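Urocanate hydratase (Paenibacillus sp. Soil724D2, PDB 7NED) probably adds water to thiourocanate in bacterial ergothioneine catabolism, using NAD+ as cofactor, and also binds urocanate. Local coordinates at residues R352-S357 with E394-R399; S357-D362 with K423-I428; F311-N316 with D333-A338. All blocks are in the same frame, centred on the assembly; numbering follows the deposited sequence.

Contact 1: residues R352-S357 with E394-R399. With URO ((2E)-3-(1H-imidazol-4-yl)acrylic acid), chain B.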
loop_
_atom_site.group_PDB
_atom_site.type_symbol
_atom_site.label_atom_id
_atom_site.label_comp_id
_atom_site.label_asym_id
_atom_site.label_seq_id
_atom_site.Cartn_x
_atom_site.Cartn_y
_atom_site.Cartn_z
ATOM N N ARG A 352 -22.379 -6.544 3.150
ATOM C CA ARG A 352 -23.359 -5.889 4.016
ATOM C C ARG A 352 -23.998 -4.746 3.245
ATOM O O ARG A 352 -23.456 -4.265 2.252
ATOM C CB ARG A 352 -22.690 -5.382 5.302
ATOM C CG ARG A 352 -21.529 -4.392 4.969
ATOM C CD ARG A 352 -20.650 -4.049 6.167
ATOM N NE ARG A 352 -20.012 -5.215 6.803
ATOM C CZ ARG A 352 -19.193 -5.123 7.849
ATOM N NH1 ARG A 352 -18.876 -3.926 8.349
ATOM N NH2 ARG A 352 -18.708 -6.219 8.423
ATOM N N TRP A 353 -25.151 -4.288 3.718
ATOM C CA TRP A 353 -25.811 -3.179 3.053
ATOM C C TRP A 353 -26.573 -2.368 4.083
ATOM O O TRP A 353 -26.906 -2.860 5.153
ATOM C CB TRP A 353 -26.733 -3.667 1.929
ATOM C CG TRP A 353 -27.596 -4.827 2.294
ATOM C CD1 TRP A 353 -28.911 -4.777 2.664
ATOM C CD2 TRP A 353 -27.237 -6.216 2.269
ATOM N NE1 TRP A 353 -29.384 -6.041 2.860
ATOM C CE2 TRP A 353 -28.377 -6.941 2.652
ATOM C CE3 TRP A 353 -26.050 -6.913 1.971
ATOM C CZ2 TRP A 353 -28.385 -8.328 2.762
ATOM C CZ3 TRP A 353 -26.054 -8.309 2.075
ATOM C CH2 TRP A 353 -27.215 -9.000 2.462
ATOM N N VAL A 354 -26.792 -1.099 3.773
ATOM C CA VAL A 354 -27.385 -0.158 4.715
ATOM C C VAL A 354 -28.539 0.564 4.043
ATOM O O VAL A 354 -28.383 1.080 2.933
ATOM C CB VAL A 354 -26.341 0.851 5.213
ATOM C CG1 VAL A 354 -26.985 1.934 6.119
ATOM C CG2 VAL A 354 -25.236 0.100 5.974
ATOM N N ALA A 355 -29.681 0.638 4.735
ATOM C CA ALA A 355 -30.841 1.362 4.209
ATOM C C ALA A 355 -30.660 2.841 4.542
ATOM O O ALA A 355 -30.963 3.280 5.648
ATOM C CB ALA A 355 -32.128 0.814 4.819
ATOM N N LEU A 356 -30.139 3.616 3.591
ATOM C CA LEU A 356 -29.860 5.026 3.846
ATOM C C LEU A 356 -31.123 5.833 4.139
ATOM O O LEU A 356 -31.039 6.910 4.757
ATOM C CB LEU A 356 -29.133 5.612 2.645
ATOM C CG LEU A 356 -27.794 4.910 2.398
ATOM C CD1 LEU A 356 -27.342 5.064 0.934
ATOM C CD2 LEU A 356 -26.721 5.433 3.340
ATOM N N SER A 357 -32.288 5.349 3.703
ATOM C CA SER A 357 -33.521 6.058 4.057
ATOM C C SER A 357 -33.758 6.065 5.562
ATOM O O SER A 357 -34.468 6.944 6.072
ATOM C CB SER A 357 -34.712 5.432 3.341
ATOM O OG SER A 357 -35.003 4.124 3.840
ATOM N N GLU A 394 -29.458 -1.183 14.710
ATOM C CA GLU A 394 -28.407 -0.407 15.309
ATOM C C GLU A 394 -28.034 0.708 14.338
ATOM O O GLU A 394 -27.484 0.463 13.323
ATOM C CB GLU A 394 -27.220 -1.282 15.642
ATOM N N GLY A 395 -28.364 1.931 14.693
ATOM C CA GLY A 395 -28.158 3.057 13.822
ATOM C C GLY A 395 -29.065 2.892 12.618
ATOM O O GLY A 395 -30.164 2.497 12.739
ATOM N N LEU A 396 -28.564 3.186 11.442
ATOM C CA LEU A 396 -29.344 2.942 10.246
ATOM C C LEU A 396 -29.633 1.451 10.116
ATOM O O LEU A 396 -28.750 0.636 10.377
ATOM C CB LEU A 396 -28.583 3.421 9.002
ATOM C CG LEU A 396 -28.412 4.930 8.906
ATOM C CD1 LEU A 396 -27.593 5.273 7.674
ATOM C CD2 LEU A 396 -29.807 5.576 8.827
ATOM N N PRO A 397 -30.856 1.060 9.745
ATOM C CA PRO A 397 -31.113 -0.364 9.479
ATOM C C PRO A 397 -30.092 -0.907 8.496
ATOM O O PRO A 397 -29.799 -0.268 7.485
ATOM C CB PRO A 397 -32.527 -0.367 8.886
ATOM C CG PRO A 397 -33.166 0.910 9.470
ATOM C CD PRO A 397 -32.048 1.906 9.502
ATOM N N ALA A 398 -29.552 -2.093 8.794
ATOM C CA ALA A 398 -28.508 -2.687 7.961
ATOM C C ALA A 398 -28.609 -4.204 8.062
ATOM O O ALA A 398 -29.236 -4.742 8.980
ATOM C CB ALA A 398 -27.115 -2.209 8.395
ATOM N N ARG A 399 -27.915 -4.892 7.152
ATOM C CA ARG A 399 -27.919 -6.344 7.140
ATOM C C ARG A 399 -26.540 -6.853 6.763
ATOM O O ARG A 399 -25.889 -6.281 5.878
ATOM C CB ARG A 399 -28.977 -6.889 6.159
ATOM C CG ARG A 399 -29.044 -8.427 6.055
ATOM C CD ARG A 399 -29.529 -9.102 7.372
ATOM N NE ARG A 399 -30.936 -8.840 7.662
ATOM C CZ ARG A 399 -31.410 -8.359 8.809
ATOM N NH1 ARG A 399 -30.602 -8.043 9.830
ATOM N NH2 ARG A 399 -32.707 -8.133 8.905
HETATM O OAA URO B . -17.408 -5.621 10.618
HETATM C CAI URO B . -16.742 -4.524 10.840
HETATM O OAB URO B . -17.184 -3.460 10.658
HETATM C CAC URO B . -15.349 -4.608 11.309
HETATM C CAD URO B . -14.797 -5.777 11.503
HETATM C CAJ URO B . -13.461 -5.665 11.957
HETATM C CAF URO B . -12.686 -6.628 12.532
HETATM N NAH URO B . -11.516 -6.095 13.004
HETATM C CAE URO B . -11.585 -4.818 12.705
HETATM N NAG URO B . -12.739 -4.507 12.074
#
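W353 lies against the aliphatic part of R399 where two antiparallel strands, 351-355 and 398-400, pair at one edge of the mixed sheet, which also takes in strands from the N-terminal part of the chain. W353 and R399 are an antiparallel hydrogen-bonded pair: W353 N donates to R399 O and R399 N returns a bond to W353 O, both 3.0 Å long. Next along, V354 and A398 make a non-hydrogen-bonded pair, and A355 N closes the ladder on P397 O at 2.9 Å.

Two faces of the sheet are packed differently. On the face of W353 and R399, the indole CG sits between the backbone N and the carbonyl carbon (chi1 45°), and the ring leans over its neighbour strand: R399 O lies over the centre of one face, 3.8 Å above the plane, while R399 CG comes to 3.4 Å from W353 CZ2. The R399 chain bends at chi2 and chi3, and its guanidinium, turned 76° from the indole plane, leads away to Q133 and a salt bridge with D367. On the face of V354 and A398, the two valine branches divide the work: CG1 meets L396 CB at 3.6 Å, the side chains crossing at about a right angle, and CG2 meets A398 CB.

R352, one residue before the pair, reaches the urocanate pocket on a chain bent at chi3. Its NH1 also bonds Q128 O. The guanidinium meets the urocanate carboxylate edge-on, OAA lying in its plane: NH1 reaches OAB almost straight (171°) and NH2 reaches OAA at 2.6 Å.

Contact 2: residues S357-D362 with K423-I428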
loop_
_atom_site.group_PDB
_atom_site.type_symbol
_atom_site.label_atom_id
_atom_site.label_comp_id
_atom_site.label_asym_id
_atom_site.label_seq_id
_atom_site.Cartn_x
_atom_site.Cartn_y
_atom_site.Cartn_z
ATOM N N SER A 357 -32.288 5.349 3.703
ATOM C CA SER A 357 -33.521 6.058 4.057
ATOM C C SER A 357 -33.758 6.065 5.562
ATOM O O SER A 357 -34.468 6.944 6.072
ATOM C CB SER A 357 -34.712 5.432 3.341
ATOM O OG SER A 357 -35.003 4.124 3.840
ATOM N N GLY A 358 -33.162 5.122 6.280
ATOM C CA GLY A 358 -33.458 4.906 7.677
ATOM C C GLY A 358 -34.627 3.988 7.932
ATOM O O GLY A 358 -34.948 3.752 9.104
ATOM N N GLU A 359 -35.263 3.453 6.885
ATOM C CA GLU A 359 -36.470 2.632 7.024
ATOM C C GLU A 359 -36.101 1.154 7.116
ATOM O O GLU A 359 -35.538 0.583 6.176
ATOM C CB GLU A 359 -37.437 2.850 5.852
ATOM C CG GLU A 359 -38.067 4.234 5.814
ATOM C CD GLU A 359 -38.881 4.483 7.086
ATOM O OE1 GLU A 359 -39.806 3.690 7.344
ATOM O OE2 GLU A 359 -38.559 5.419 7.846
ATOM N N LEU A 360 -36.473 0.531 8.234
ATOM C CA LEU A 360 -36.264 -0.904 8.399
ATOM C C LEU A 360 -37.008 -1.708 7.339
ATOM O O LEU A 360 -36.580 -2.816 6.974
ATOM C CB LEU A 360 -36.702 -1.305 9.809
ATOM C CG LEU A 360 -36.691 -2.793 10.154
ATOM C CD1 LEU A 360 -35.219 -3.304 10.078
ATOM C CD2 LEU A 360 -37.251 -2.927 11.542
ATOM N N SER A 361 -38.131 -1.179 6.839
ATOM C CA SER A 361 -38.878 -1.896 5.810
ATOM C C SER A 361 -38.021 -2.138 4.584
ATOM O O SER A 361 -38.218 -3.134 3.862
ATOM C CB SER A 361 -40.143 -1.126 5.425
ATOM O OG SER A 361 -39.863 0.190 4.990
ATOM N N ASP A 362 -37.066 -1.243 4.331
ATOM C CA ASP A 362 -36.148 -1.449 3.206
ATOM C C ASP A 362 -35.302 -2.701 3.416
ATOM O O ASP A 362 -35.204 -3.560 2.528
ATOM C CB ASP A 362 -35.250 -0.227 3.021
ATOM C CG ASP A 362 -35.945 0.920 2.305
ATOM O OD1 ASP A 362 -37.109 0.749 1.869
ATOM O OD2 ASP A 362 -35.312 2.007 2.178
ATOM N N LYS A 423 -39.506 0.095 -5.074
ATOM C CA LYS A 423 -39.777 -0.960 -4.111
ATOM C C LYS A 423 -38.990 -0.789 -2.824
ATOM O O LYS A 423 -39.289 -1.470 -1.841
ATOM C CB LYS A 423 -39.500 -2.338 -4.704
ATOM C CG LYS A 423 -40.430 -2.721 -5.844
ATOM C CD LYS A 423 -40.115 -4.120 -6.323
ATOM C CE LYS A 423 -40.915 -4.474 -7.545
ATOM N NZ LYS A 423 -40.551 -5.856 -7.943
ATOM N N LEU A 424 -37.988 0.081 -2.817
ATOM C CA LEU A 424 -37.306 0.528 -1.614
ATOM C C LEU A 424 -37.500 2.033 -1.524
ATOM O O LEU A 424 -37.592 2.707 -2.544
ATOM C CB LEU A 424 -35.798 0.175 -1.661
ATOM C CG LEU A 424 -35.540 -1.328 -1.784
ATOM C CD1 LEU A 424 -34.095 -1.674 -2.201
ATOM C CD2 LEU A 424 -35.876 -1.993 -0.488
ATOM N N GLN A 425 -37.532 2.560 -0.305
ATOM C CA GLN A 425 -37.854 3.969 -0.117
ATOM C C GLN A 425 -36.718 4.866 -0.556
ATOM O O GLN A 425 -36.949 6.016 -0.947
ATOM C CB GLN A 425 -38.144 4.256 1.355
ATOM C CG GLN A 425 -39.286 3.474 1.920
ATOM C CD GLN A 425 -40.568 4.262 2.054
ATOM O OE1 GLN A 425 -40.705 5.371 1.526
ATOM N NE2 GLN A 425 -41.527 3.675 2.758
ATOM N N GLY A 426 -35.489 4.392 -0.433
ATOM C CA GLY A 426 -34.332 5.210 -0.687
ATOM C C GLY A 426 -33.163 4.342 -1.078
ATOM O O GLY A 426 -33.231 3.106 -1.043
ATOM N N PRO A 427 -32.047 4.974 -1.425
ATOM C CA PRO A 427 -30.884 4.214 -1.889
ATOM C C PRO A 427 -30.297 3.307 -0.822
ATOM O O PRO A 427 -30.517 3.466 0.380
ATOM C CB PRO A 427 -29.878 5.308 -2.292
ATOM C CG PRO A 427 -30.757 6.491 -2.611
ATOM C CD PRO A 427 -31.856 6.421 -1.568
ATOM N N ILE A 428 -29.489 2.363 -1.287
ATOM C CA ILE A 428 -28.888 1.348 -0.431
ATOM C C ILE A 428 -27.378 1.416 -0.615
ATOM O O ILE A 428 -26.881 1.471 -1.748
ATOM C CB ILE A 428 -29.409 -0.064 -0.763
ATOM C CG1 ILE A 428 -30.941 -0.128 -0.643
ATOM C CG2 ILE A 428 -28.677 -1.122 0.070
ATOM C CD1 ILE A 428 -31.466 0.021 0.809
HETATM O O HOH W 1 -32.738 3.044 2.124
HETATM O O HOH W 2 -41.220 2.619 5.237
#
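D362 and Q425 carry the polar part of this contact, where the start of helix 360-373 meets the loop leading into strand 428-441. Q425 N donates an almost straight hydrogen bond (172°) to D362 OD1 at 2.9 Å, arriving on the syn side of the carboxylate and somewhat out of its plane. The other oxygen, OD2, receives S357 OG at 2.7 Å from well above the plane, a bond that reaches from the preceding loop into the helix. S357 OG in turn accepts from E359 N, an ST turn within the residues just before the helix; a chi1 of 69° sets this OG between the backbone N and the carbonyl carbon.

Water extends the network. One molecule accepts from S357 N and lies 2.8 Å from D362 OD2 and 2.9 Å from P427 O, linking both segments. Another joins E359 OE1 to S361 OG and makes a weak bond with Q425 NE2.

Van der Waals packing adds to this. L424 CD2 comes to 3.5 Å from D362 O, and the D362 and Q425 side chains cross at about a right angle, with Q425 CG 3.5 Å from D362 OD1. At G426 a side chain would clash with S357 CB.

L424 is wedged between helices, touching V415, M418 and V419 of helix 407-420 and A365 and I366 of helix 360-373, while I428 reaches W353 and A355 of strand 351-355.

Contact 3: residues F311-N316 with D333-A338. With NAD (nicotinamide-adenine-dinucleotide), chain C.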
loop_
_atom_site.group_PDB
_atom_site.type_symbol
_atom_site.label_atom_id
_atom_site.label_comp_id
_atom_site.label_asym_id
_atom_site.label_seq_id
_atom_site.Cartn_x
_atom_site.Cartn_y
_atom_site.Cartn_z
ATOM N N PHE A 311 -9.479 -21.138 20.098
ATOM C CA PHE A 311 -9.025 -20.424 18.912
ATOM C C PHE A 311 -8.939 -18.932 19.182
ATOM O O PHE A 311 -9.566 -18.391 20.094
ATOM C CB PHE A 311 -9.926 -20.712 17.688
ATOM C CG PHE A 311 -11.299 -20.116 17.797
ATOM C CD1 PHE A 311 -11.579 -18.868 17.240
ATOM C CD2 PHE A 311 -12.294 -20.776 18.490
ATOM C CE1 PHE A 311 -12.847 -18.300 17.346
ATOM C CE2 PHE A 311 -13.587 -20.233 18.604
ATOM C CZ PHE A 311 -13.867 -18.978 18.029
ATOM N N ASP A 312 -8.089 -18.295 18.377
ATOM C CA ASP A 312 -7.910 -16.850 18.350
ATOM C C ASP A 312 -8.964 -16.239 17.430
ATOM O O ASP A 312 -9.135 -16.676 16.280
ATOM C CB ASP A 312 -6.476 -16.571 17.860
ATOM C CG ASP A 312 -6.119 -15.097 17.784
ATOM O OD1 ASP A 312 -7.006 -14.254 17.547
ATOM O OD2 ASP A 312 -4.899 -14.803 17.908
ATOM N N ASN A 313 -9.693 -15.244 17.944
ATOM C CA ASN A 313 -10.819 -14.675 17.216
ATOM C C ASN A 313 -10.428 -13.391 16.490
ATOM O O ASN A 313 -11.273 -12.523 16.238
ATOM C CB ASN A 313 -11.999 -14.446 18.165
ATOM C CG ASN A 313 -13.343 -14.527 17.473
ATOM O OD1 ASN A 313 -13.442 -14.749 16.259
ATOM N ND2 ASN A 313 -14.412 -14.333 18.258
ATOM N N GLY A 314 -9.151 -13.275 16.147
ATOM C CA GLY A 314 -8.654 -12.227 15.293
ATOM C C GLY A 314 -8.319 -10.973 16.056
ATOM O O GLY A 314 -8.648 -9.892 15.598
ATOM N N ASN A 315 -7.701 -11.076 17.225
ATOM C CA ASN A 315 -7.359 -9.862 17.955
ATOM C C ASN A 315 -5.894 -9.828 18.352
ATOM O O ASN A 315 -5.547 -9.121 19.295
ATOM C CB ASN A 315 -8.250 -9.688 19.180
ATOM C CG ASN A 315 -8.138 -10.859 20.178
ATOM O OD1 ASN A 315 -7.515 -11.884 19.876
ATOM N ND2 ASN A 315 -8.773 -10.720 21.345
ATOM N N ASN A 316 -5.014 -10.533 17.619
ATOM C CA ASN A 316 -3.595 -10.637 18.012
ATOM C C ASN A 316 -3.376 -11.054 19.446
ATOM O O ASN A 316 -2.343 -10.722 20.028
ATOM C CB ASN A 316 -2.809 -9.349 17.720
ATOM C CG ASN A 316 -2.342 -9.243 16.275
ATOM O OD1 ASN A 316 -3.060 -9.480 15.311
ATOM N ND2 ASN A 316 -1.119 -8.742 16.149
ATOM N N ASP A 333 -5.207 -22.337 17.439
ATOM C CA ASP A 333 -5.650 -22.096 16.077
ATOM C C ASP A 333 -6.086 -20.660 15.891
ATOM O O ASP A 333 -6.452 -19.978 16.840
ATOM C CB ASP A 333 -6.828 -22.990 15.703
ATOM C CG ASP A 333 -6.404 -24.392 15.352
ATOM O OD1 ASP A 333 -6.825 -25.362 16.045
ATOM O OD2 ASP A 333 -5.627 -24.500 14.391
ATOM N N ILE A 334 -6.056 -20.211 14.635
ATOM C CA ILE A 334 -6.652 -18.941 14.238
ATOM C C ILE A 334 -7.926 -19.247 13.464
ATOM O O ILE A 334 -7.985 -20.219 12.703
ATOM C CB ILE A 334 -5.668 -18.096 13.383
ATOM C CG1 ILE A 334 -6.288 -16.748 12.974
ATOM C CG2 ILE A 334 -5.211 -18.868 12.136
ATOM C CD1 ILE A 334 -6.567 -15.770 14.160
ATOM N N PHE A 335 -8.945 -18.411 13.641
ATOM C CA PHE A 335 -10.243 -18.770 13.072
ATOM C C PHE A 335 -10.243 -18.795 11.550
ATOM O O PHE A 335 -11.120 -19.429 10.943
ATOM C CB PHE A 335 -11.302 -17.799 13.564
ATOM C CG PHE A 335 -11.270 -16.463 12.883
ATOM C CD1 PHE A 335 -10.455 -15.446 13.351
ATOM C CD2 PHE A 335 -12.109 -16.202 11.814
ATOM C CE1 PHE A 335 -10.437 -14.210 12.730
ATOM C CE2 PHE A 335 -12.110 -14.944 11.221
ATOM C CZ PHE A 335 -11.276 -13.966 11.670
ATOM N N THR A 336 -9.328 -18.066 10.922
ATOM C CA THR A 336 -9.298 -18.010 9.474
ATOM C C THR A 336 -8.825 -19.350 8.918
ATOM O O THR A 336 -9.600 -20.104 8.313
ATOM C CB THR A 336 -8.377 -16.865 9.030
ATOM O OG1 THR A 336 -7.110 -17.023 9.682
ATOM C CG2 THR A 336 -8.986 -15.506 9.437
ATOM N N GLU A 337 -7.564 -19.677 9.156
ATOM C CA GLU A 337 -7.025 -20.921 8.614
ATOM C C GLU A 337 -7.855 -22.119 9.076
ATOM O O GLU A 337 -8.057 -23.077 8.321
ATOM C CB GLU A 337 -5.560 -21.087 9.050
ATOM C CG GLU A 337 -4.887 -22.313 8.453
ATOM C CD GLU A 337 -5.098 -23.606 9.250
ATOM O OE1 GLU A 337 -5.626 -23.585 10.394
ATOM O OE2 GLU A 337 -4.757 -24.670 8.686
ATOM N N ALA A 338 -8.307 -22.104 10.325
ATOM C CA ALA A 338 -8.939 -23.319 10.866
ATOM C C ALA A 338 -10.398 -23.489 10.449
ATOM O O ALA A 338 -10.857 -24.635 10.284
ATOM C CB ALA A 338 -8.855 -23.333 12.387
HETATM P PA NAD C . -13.817 -2.841 21.815
HETATM O O1A NAD C . -12.547 -2.226 22.396
HETATM O O2A NAD C . -15.062 -2.118 21.497
HETATM O O5B NAD C . -14.322 -3.847 23.082
HETATM C C5B NAD C . -13.311 -4.538 23.697
HETATM C C4B NAD C . -14.000 -5.127 25.013
HETATM O O4B NAD C . -13.108 -5.849 25.815
HETATM C C3B NAD C . -14.423 -3.845 25.801
HETATM O O3B NAD C . -15.736 -3.938 26.172
HETATM C C2B NAD C . -13.484 -3.890 27.046
HETATM O O2B NAD C . -14.106 -3.487 28.211
HETATM C C1B NAD C . -13.317 -5.402 27.169
HETATM N N9A NAD C . -12.100 -5.826 27.864
HETATM C C8A NAD C . -10.820 -5.286 27.819
HETATM N N7A NAD C . -9.963 -5.923 28.578
HETATM C C5A NAD C . -10.699 -6.958 29.138
HETATM C C6A NAD C . -10.364 -7.987 30.048
HETATM N N6A NAD C . -9.107 -8.125 30.526
HETATM N N1A NAD C . -11.314 -8.883 30.437
HETATM C C2A NAD C . -12.561 -8.676 29.947
HETATM N N3A NAD C . -13.023 -7.753 29.087
HETATM C C4A NAD C . -12.051 -6.898 28.704
HETATM O O3 NAD C . -13.165 -3.795 20.757
HETATM P PN NAD C . -14.072 -4.494 19.647
HETATM O O1N NAD C . -14.543 -3.729 18.445
HETATM O O2N NAD C . -14.990 -5.464 20.361
HETATM O O5D NAD C . -12.987 -5.595 18.885
HETATM C C5D NAD C . -12.363 -6.508 19.804
HETATM C C4D NAD C . -11.327 -7.304 19.060
HETATM O O4D NAD C . -11.852 -7.832 17.856
HETATM C C3D NAD C . -10.268 -6.175 18.591
HETATM O O3D NAD C . -8.929 -6.628 18.754
HETATM C C2D NAD C . -10.567 -5.997 17.057
HETATM O O2D NAD C . -9.479 -5.758 16.262
HETATM C C1D NAD C . -10.854 -7.525 16.913
HETATM N N1N NAD C . -11.279 -8.021 15.597
HETATM C C2N NAD C . -10.236 -7.979 14.693
HETATM C C3N NAD C . -10.388 -8.464 13.404
HETATM C C7N NAD C . -9.184 -8.310 12.464
HETATM O O7N NAD C . -8.969 -9.037 11.495
HETATM N N7N NAD C . -8.338 -7.238 12.693
HETATM C C4N NAD C . -11.635 -9.016 13.081
HETATM C C5N NAD C . -12.654 -9.054 14.033
HETATM C C6N NAD C . -12.460 -8.559 15.334
#
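F311 and D312 run parallel to D333 and I334 as the last two strands of the Rossmann-like sheet, joined through helix 317-323 in a beta-alpha-beta unit. The pairing is weak and short. D312 N donates to D333 O at 2.8 Å, and D312 O accepts from F335 N at 3.2 Å in a more bent bond (141°); F335 is the first residue of helix 335-344. Beyond D312 the first segment continues as a loop that stays against the F335 ring edge, with G314 at positive phi; a side chain there would clash with F335 CE1.

The D312 side chain organises that loop. With CG anti to the backbone N (chi1 -180°), OD1 accepts from G314 N at 2.7 Å, nearly along its C-O axis, in an Asx turn, and through its syn lone pair from N315 N, which extends this to an Asx motif; OD2 forms a salt bridge with R318. An alanine here would probably leave the amides of G314 and N315 and the charge of R318 without their partner, freeing the loop beside NAD to shift.

I334 lies side by side with D312, CD1 approaching CG. The F335 ring has D312 O at its edge, N313 OD1 over one face and T336 CG2 over the other, and F335 CB packs on F311 CD1 at 3.8 Å. The loop passes the cofactor, where N315 CB lies 3.2 Å from NAD O3D.

Contact 3 comes first along the chain, in the Rossmann-like domain, and helix 335-344, which it starts, leads on toward strand 351-355 of contact 1. Contacts 1 and 2 both belong to the C-terminal domain and share S357; their centres are about 9 Å apart and their segments alternate in the sequence. They touch directly: L356 N lies 3.2 Å from P427 O, a probable hydrogen bond, and P397 packs on G358. Contact 3 lies on the opposite side of the chain's centre, with its centre about 28 Å from that of contact 1 and 36 Å from that of contact 2. R352 of contact 1 grips urocanate and G314-N315 of contact 3 line NAD, two regions contributing to neighbouring ligands.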